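Local coordinates for branched-chain amino acid aminotransferase (Thermoproteus uzoniensis, PDB 5CE8) that transfers amino groups from branched-chain L-amino acids to 2-oxoglutarate with pyridoxal 5'-phosphate as cofactor, and is specific for L-amino acids and R-amines, at the interface of chains A and B and the interface of chains A and C. Residues are numbered along the deposited sequence; one frame, centred on the assembly and turned at random. Chains: chain A/B/C, Branched-chain amino acid aminotransferase.

Contact 1: the interface of chains A and B. Residues chain A 29, 35-36, 109, 164; chain B 35-36.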
loop_
_atom_site.group_PDB
_atom_site.type_symbol
_atom_site.label_atom_id
_atom_site.label_comp_id
_atom_site.label_asym_id
_atom_site.label_seq_id
_atom_site.Cartn_x
_atom_site.Cartn_y
_atom_site.Cartn_z
ATOM N N VAL A 29 -6.959 5.469 -39.130
ATOM C CA VAL A 29 -5.538 5.345 -38.769
ATOM C C VAL A 29 -5.136 3.884 -38.911
ATOM O O VAL A 29 -5.968 3.002 -38.634
ATOM C CB VAL A 29 -5.297 5.838 -37.355
ATOM C CG1 VAL A 29 -6.120 5.015 -36.327
ATOM C CG2 VAL A 29 -3.803 5.801 -37.030
ATOM N N SER A 35 -0.498 3.973 -31.286
ATOM C CA SER A 35 -1.609 4.504 -30.534
ATOM C C SER A 35 -2.754 3.561 -30.354
ATOM O O SER A 35 -3.372 3.597 -29.284
ATOM C CB SER A 35 -2.075 5.861 -31.072
ATOM O OG SER A 35 -0.940 6.693 -31.080
ATOM N N LEU A 36 -3.016 2.727 -31.352
ATOM C CA LEU A 36 -3.991 1.717 -31.264
ATOM C C LEU A 36 -3.580 0.497 -30.452
ATOM O O LEU A 36 -4.328 0.010 -29.625
ATOM C CB LEU A 36 -4.388 1.253 -32.617
ATOM C CG LEU A 36 -5.516 0.240 -32.724
ATOM C CD1 LEU A 36 -6.779 0.840 -32.179
ATOM C CD2 LEU A 36 -5.744 -0.224 -34.146
ATOM N N TYR A 109 -2.772 11.235 -31.827
ATOM C CA TYR A 109 -2.298 9.814 -31.936
ATOM C C TYR A 109 -1.272 9.688 -33.066
ATOM O O TYR A 109 -1.124 10.582 -33.873
ATOM C CB TYR A 109 -3.502 8.890 -32.235
ATOM C CG TYR A 109 -4.074 9.288 -33.549
ATOM C CD1 TYR A 109 -4.961 10.345 -33.629
ATOM C CD2 TYR A 109 -3.570 8.778 -34.721
ATOM C CE1 TYR A 109 -5.468 10.798 -34.879
ATOM C CE2 TYR A 109 -4.083 9.201 -35.959
ATOM C CZ TYR A 109 -5.016 10.240 -36.053
ATOM O OH TYR A 109 -5.463 10.745 -37.319
ATOM N N THR A 164 -5.231 8.108 -23.665
ATOM C CA THR A 164 -6.134 7.070 -24.244
ATOM C C THR A 164 -6.077 5.770 -23.505
ATOM O O THR A 164 -7.114 5.302 -22.940
ATOM C CB THR A 164 -5.854 6.906 -25.773
ATOM O OG1 THR A 164 -4.488 6.653 -25.932
ATOM C CG2 THR A 164 -6.187 8.232 -26.608
ATOM N N SER B 35 -11.491 1.867 -29.314
ATOM C CA SER B 35 -10.199 1.247 -29.148
ATOM C C SER B 35 -9.036 2.182 -29.244
ATOM O O SER B 35 -8.062 1.973 -28.513
ATOM C CB SER B 35 -10.020 0.030 -30.062
ATOM O OG SER B 35 -11.103 -0.827 -29.794
ATOM N N LEU B 36 -9.141 3.195 -30.096
ATOM C CA LEU B 36 -8.168 4.206 -30.198
ATOM C C LEU B 36 -8.198 5.240 -29.082
ATOM O O LEU B 36 -7.176 5.594 -28.524
ATOM C CB LEU B 36 -8.294 4.925 -31.490
ATOM C CG LEU B 36 -7.255 5.980 -31.827
ATOM C CD1 LEU B 36 -5.902 5.336 -31.919
ATOM C CD2 LEU B 36 -7.563 6.706 -33.118
HETATM O O HOH W 1 -4.636 5.880 -28.572
HETATM O O HOH W 2 -6.707 -0.355 -28.763
#

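Contact 2: the interface of chains A and C. Residues chain A 145-148, 176; chain C 146-148, 176, 180.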
loop_
_atom_site.group_PDB
_atom_site.type_symbol
_atom_site.label_atom_id
_atom_site.label_comp_id
_atom_site.label_asym_id
_atom_site.label_seq_id
_atom_site.Cartn_x
_atom_site.Cartn_y
_atom_site.Cartn_z
ATOM N N ALA A 145 -22.778 3.073 -8.167
ATOM C CA ALA A 145 -22.199 1.994 -7.443
ATOM C C ALA A 145 -20.718 2.246 -7.270
ATOM O O ALA A 145 -20.007 2.625 -8.204
ATOM C CB ALA A 145 -22.444 0.668 -8.114
ATOM N N VAL A 146 -20.211 2.071 -6.058
ATOM C CA VAL A 146 -18.706 2.074 -5.931
ATOM C C VAL A 146 -18.267 0.754 -6.509
ATOM O O VAL A 146 -18.774 -0.332 -6.085
ATOM C CB VAL A 146 -18.112 2.145 -4.429
ATOM C CG1 VAL A 146 -16.602 2.200 -4.526
ATOM C CG2 VAL A 146 -18.690 3.382 -3.628
ATOM N N VAL A 147 -17.363 0.813 -7.488
ATOM C CA VAL A 147 -16.867 -0.379 -8.138
ATOM C C VAL A 147 -15.666 -1.091 -7.545
ATOM O O VAL A 147 -14.970 -0.575 -6.632
ATOM C CB VAL A 147 -16.652 -0.158 -9.638
ATOM C CG1 VAL A 147 -17.907 0.200 -10.259
ATOM C CG2 VAL A 147 -15.615 0.934 -9.955
ATOM N N SER A 148 -15.458 -2.339 -8.013
ATOM C CA SER A 148 -14.366 -3.189 -7.486
ATOM C C SER A 148 -12.998 -2.715 -8.009
ATOM O O SER A 148 -12.031 -3.030 -7.387
ATOM C CB SER A 148 -14.490 -4.671 -7.902
ATOM O OG SER A 148 -14.505 -4.779 -9.370
ATOM N N GLU A 176 -18.736 -2.458 -15.262
ATOM C CA GLU A 176 -19.129 -3.076 -14.029
ATOM C C GLU A 176 -20.395 -2.454 -13.480
ATOM O O GLU A 176 -21.322 -3.141 -13.125
ATOM C CB GLU A 176 -18.031 -2.989 -12.951
ATOM C CG GLU A 176 -18.474 -3.713 -11.644
ATOM C CD GLU A 176 -17.465 -3.640 -10.550
ATOM O OE1 GLU A 176 -17.863 -3.408 -9.362
ATOM O OE2 GLU A 176 -16.258 -3.791 -10.880
ATOM N N VAL C 146 -16.864 -9.879 -8.041
ATOM C CA VAL C 146 -15.868 -9.214 -7.229
ATOM C C VAL C 146 -16.505 -7.910 -6.620
ATOM O O VAL C 146 -17.048 -7.068 -7.349
ATOM C CB VAL C 146 -14.579 -8.923 -8.101
ATOM C CG1 VAL C 146 -13.478 -8.336 -7.249
ATOM C CG2 VAL C 146 -14.059 -10.258 -8.765
ATOM N N VAL C 147 -16.397 -7.730 -5.312
ATOM C CA VAL C 147 -16.970 -6.492 -4.678
ATOM C C VAL C 147 -15.951 -5.407 -4.496
ATOM O O VAL C 147 -14.801 -5.659 -4.712
ATOM C CB VAL C 147 -17.719 -6.865 -3.361
ATOM C CG1 VAL C 147 -18.883 -7.754 -3.696
ATOM C CG2 VAL C 147 -16.790 -7.543 -2.382
ATOM N N SER C 148 -16.438 -4.211 -4.132
ATOM C CA SER C 148 -15.682 -3.030 -3.881
ATOM C C SER C 148 -14.932 -3.054 -2.559
ATOM O O SER C 148 -14.084 -2.266 -2.372
ATOM C CB SER C 148 -16.677 -1.812 -3.861
ATOM O OG SER C 148 -17.588 -1.813 -2.705
ATOM N N GLU C 176 -23.405 -6.402 -0.779
ATOM C CA GLU C 176 -23.150 -5.657 -2.022
ATOM C C GLU C 176 -23.440 -6.612 -3.136
ATOM O O GLU C 176 -24.155 -6.283 -4.051
ATOM C CB GLU C 176 -21.677 -5.055 -2.066
ATOM C CG GLU C 176 -21.346 -4.518 -3.468
ATOM C CD GLU C 176 -19.897 -4.049 -3.595
ATOM O OE1 GLU C 176 -19.226 -4.229 -4.704
ATOM O OE2 GLU C 176 -19.444 -3.514 -2.559
ATOM N N ARG C 180 -26.706 -6.169 -5.820
ATOM C CA ARG C 180 -26.353 -5.997 -7.211
ATOM C C ARG C 180 -26.854 -7.131 -8.155
ATOM O O ARG C 180 -26.547 -7.112 -9.394
ATOM C CB ARG C 180 -24.792 -5.751 -7.296
ATOM C CG ARG C 180 -24.340 -4.387 -6.706
ATOM C CD ARG C 180 -22.904 -3.930 -7.066
ATOM N NE ARG C 180 -22.457 -2.841 -6.164
ATOM C CZ ARG C 180 -21.280 -2.255 -6.164
ATOM N NH1 ARG C 180 -20.363 -2.580 -7.100
ATOM N NH2 ARG C 180 -21.048 -1.289 -5.211
#

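Contact 3: the interface of chains A and B. Residues chain A 157, 165-169; chain B 38-39, 156-157, 165.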
loop_
_atom_site.group_PDB
_atom_site.type_symbol
_atom_site.label_atom_id
_atom_site.label_comp_id
_atom_site.label_asym_id
_atom_site.label_seq_id
_atom_site.Cartn_x
_atom_site.Cartn_y
_atom_site.Cartn_z
ATOM N N MET A 157 0.544 5.243 -14.230
ATOM C CA MET A 157 0.307 6.071 -15.426
ATOM C C MET A 157 -0.034 7.514 -15.022
ATOM O O MET A 157 -0.515 7.703 -13.921
ATOM C CB MET A 157 -0.831 5.534 -16.251
ATOM C CG MET A 157 -0.680 4.103 -16.853
ATOM S SD MET A 157 -2.236 3.760 -17.697
ATOM C CE MET A 157 -1.675 2.211 -18.319
ATOM N N GLY A 165 -4.850 5.301 -23.318
ATOM C CA GLY A 165 -4.575 4.025 -22.700
ATOM C C GLY A 165 -5.092 3.876 -21.280
ATOM O O GLY A 165 -5.585 2.861 -20.952
ATOM N N ILE A 166 -5.112 4.975 -20.518
ATOM C CA ILE A 166 -5.743 5.016 -19.120
ATOM C C ILE A 166 -7.190 4.569 -19.094
ATOM O O ILE A 166 -7.614 4.002 -18.091
ATOM C CB ILE A 166 -5.741 6.424 -18.503
ATOM C CG1 ILE A 166 -4.334 6.940 -18.396
ATOM C CG2 ILE A 166 -6.409 6.530 -17.137
ATOM C CD1 ILE A 166 -4.305 8.371 -18.105
ATOM N N TYR A 167 -7.969 4.838 -20.142
ATOM C CA TYR A 167 -9.468 4.617 -20.111
ATOM C C TYR A 167 -9.982 3.110 -20.161
ATOM O O TYR A 167 -11.200 2.841 -20.031
ATOM C CB TYR A 167 -10.181 5.616 -21.075
ATOM C CG TYR A 167 -10.045 6.970 -20.502
ATOM C CD1 TYR A 167 -8.856 7.587 -20.583
ATOM C CD2 TYR A 167 -11.051 7.566 -19.752
ATOM C CE1 TYR A 167 -8.584 8.698 -19.886
ATOM C CE2 TYR A 167 -10.809 8.812 -19.117
ATOM C CZ TYR A 167 -9.527 9.342 -19.202
ATOM O OH TYR A 167 -9.106 10.540 -18.670
ATOM N N LEU A 168 -9.074 2.149 -20.328
ATOM C CA LEU A 168 -9.375 0.772 -20.119
ATOM C C LEU A 168 -9.875 0.498 -18.663
ATOM O O LEU A 168 -10.924 -0.180 -18.406
ATOM C CB LEU A 168 -8.165 -0.113 -20.528
ATOM C CG LEU A 168 -8.303 -1.633 -20.123
ATOM C CD1 LEU A 168 -9.395 -2.212 -20.996
ATOM C CD2 LEU A 168 -7.155 -2.583 -20.353
ATOM N N ASN A 169 -9.208 1.158 -17.749
ATOM C CA ASN A 169 -9.651 1.231 -16.311
ATOM C C ASN A 169 -11.060 1.850 -16.125
ATOM O O ASN A 169 -11.969 1.251 -15.395
ATOM C CB ASN A 169 -8.529 1.990 -15.562
ATOM C CG ASN A 169 -8.859 2.291 -14.089
ATOM O OD1 ASN A 169 -9.024 3.458 -13.678
ATOM N ND2 ASN A 169 -8.775 1.288 -13.310
ATOM N N TYR B 38 -9.731 5.002 -26.033
ATOM C CA TYR B 38 -9.810 4.476 -24.637
ATOM C C TYR B 38 -8.979 3.179 -24.297
ATOM O O TYR B 38 -9.174 2.591 -23.218
ATOM C CB TYR B 38 -11.271 4.201 -24.297
ATOM C CG TYR B 38 -12.182 5.352 -24.576
ATOM C CD1 TYR B 38 -11.915 6.665 -24.125
ATOM C CD2 TYR B 38 -13.366 5.143 -25.259
ATOM C CE1 TYR B 38 -12.785 7.711 -24.431
ATOM C CE2 TYR B 38 -14.207 6.169 -25.592
ATOM C CZ TYR B 38 -13.966 7.435 -25.177
ATOM O OH TYR B 38 -14.933 8.367 -25.535
ATOM N N GLY B 39 -8.100 2.758 -25.213
ATOM C CA GLY B 39 -7.237 1.563 -25.095
ATOM C C GLY B 39 -7.989 0.270 -24.812
ATOM O O GLY B 39 -7.527 -0.575 -24.092
ATOM N N MET B 156 -6.414 -2.409 -10.745
ATOM C CA MET B 156 -6.747 -1.306 -11.640
ATOM C C MET B 156 -6.883 -1.624 -13.142
ATOM O O MET B 156 -7.745 -1.016 -13.813
ATOM C CB MET B 156 -5.622 -0.246 -11.476
ATOM C CG MET B 156 -5.392 0.214 -10.054
ATOM S SD MET B 156 -3.704 0.923 -9.863
ATOM C CE MET B 156 -3.836 0.959 -8.084
ATOM N N MET B 157 -6.065 -2.554 -13.674
ATOM C CA MET B 157 -6.327 -3.139 -15.001
ATOM C C MET B 157 -5.911 -4.618 -15.028
ATOM O O MET B 157 -5.058 -4.989 -14.245
ATOM C CB MET B 157 -5.565 -2.419 -16.081
ATOM C CG MET B 157 -5.881 -0.907 -16.307
ATOM S SD MET B 157 -4.747 -0.359 -17.598
ATOM C CE MET B 157 -5.444 1.256 -17.665
ATOM N N GLY B 165 -4.505 -0.744 -23.969
ATOM C CA GLY B 165 -4.480 0.386 -23.069
ATOM C C GLY B 165 -3.460 0.289 -21.948
ATOM O O GLY B 165 -2.843 1.244 -21.650
#

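Contact 1: the interface of chains A and B
The peptide plane joining A:Ser35 to A:Leu36 carries methyl CD1 of B:Leu36 over one face, 3.9 Å from the backbone N of A:Leu36; the twin peptide in chain B takes CD1 of A:Leu36 in the same way. The A:Tyr109 ring turns one face toward B:Leu36, more loosely, with CD2 4.4 Å from ring atom CG. In this class-IV PLP-dependent aminotransferase the short helices 34-38 of the two subunits thus meet about the two-fold axis, each leucine reaching over the other's backbone. B:Leu36 has CG anti to its backbone N (chi1 -175°), which carries the isobutyl group across to chain A. Its CD2 meets CG1 of A:Val29 tip to tip at 3.9 Å, while CD1 also touches CB of A:Ser35 at 4.0 Å. Polar groups are joined by water. Water 1 lies 2.6 Å from the carbonyl O of B:Leu36 and also reaches the carbonyl O of A:Ser35 and the hydroxyl OG1 of A:Thr164. CB of A:Thr164 packs directly on the carbonyl O of B:Leu36 at 3.3 Å, with CG2 alongside. Water 2 bridges the carbonyl O of A:Leu36, at 2.6 Å, to that of B:Ser35.

Contact 2: the interface of chains A and C
C:Arg180 buries its guanidinium against the end of strand 142-146 of chain A, and its two terminal nitrogens grip one carbonyl end-on. NH2 gives a hydrogen bond of 2.6 Å to A:Val146 O, and NH1 adds a second to the same oxygen, which lies in the guanidinium plane but receives NH1 from above its own carbonyl plane, 35° out. CB of A:Ala145 sits over the centre of one guanidinium face, 3.7 Å from CZ of C:Arg180. On the opposite face, toward the rim, OE1 of C:Glu176 forms a salt bridge with NH1 of C:Arg180 at 3.1 Å. A longer one runs from NH1 to OE1 of A:Glu176 at the edge, the carboxylate turned 41° from the guanidinium. This cation probably eases the repulsion between the two glutamates. The serines A:Ser148 and C:Ser148 meet back to back, their CA atoms 3.8 Å apart. Each has OG between its backbone N and carbonyl carbon (A:Ser148 chi1 58°), where N and OG both bind the carboxylate of A:Glu176 or C:Glu176, respectively; A:Ser148 OG lies 2.5 Å from A:Glu176 OE2. CB of A:Ser148 is left against C:Val147 O at 3.4 Å. The patch joins neighbouring subunits of the deposited hexamer and may help hold it together.

Contact 3: the interface of chains A and B
B:Met157 pushes an extended side chain between A:Asn169 and A:Met157, beside 3-10 helix 164-166, which leads into helix 167-179. From CB, with CG anti to the carbonyl carbon (chi1 -62°), the chain runs straight toward the two-fold axis. CG passes CB of A:Asn169 at 4.0 Å, and the sulfur SD comes alongside the methyl CE of A:Met157. The terminal CE lies 3.5 Å from the carbonyl O of A:Ile166, near that of A:Gly165 too, and also touches CB of A:Asn169. The two methionines meet tip to tip there, CE to CE at 3.9 Å. A:Asn169, its CG anti to the backbone N (chi1 174°), extends its amide past this methionine: ND2 donates a hydrogen bond of 2.6 Å to the carbonyl O of B:Met156, which lies close to the amide plane; the angle at the hydrogen is 150°. Astride the two-fold axis, A:Gly165 and B:Gly165 bring their CA atoms to 3.7 Å. Farther along, CB of A:Tyr167 packs against B:Tyr38 CD1 at 3.7 Å, the two side chains crossing obliquely, while CB of A:Leu168 rests on the carbonyl O of B:Gly39 at 3.6 Å. A:Tyr167 binds pyridoxal 5'-phosphate, so this packing probably steadies a cofactor-binding segment of one subunit with residues of the other, within what is likely the family's catalytic dimer.

Contact 1 and contact 3 belong to one A-B interface, their C-alpha centres about 12 Å apart. Helix 34-38 and the short helical turn 164-166 contribute to both, so together they probably form one seam about the two-fold axis. Contact 2, between chains A and C, lies about 18 Å from contact 3 and about 29 Å from contact 1. Helix 167-179 links the two interfaces: its start packs at contact 3, while A:Glu176, near its end, serves contact 2. That helix could therefore couple the probable dimer, near its cofactor-binding tyrosine, to the further joining of subunits in the deposited hexamer.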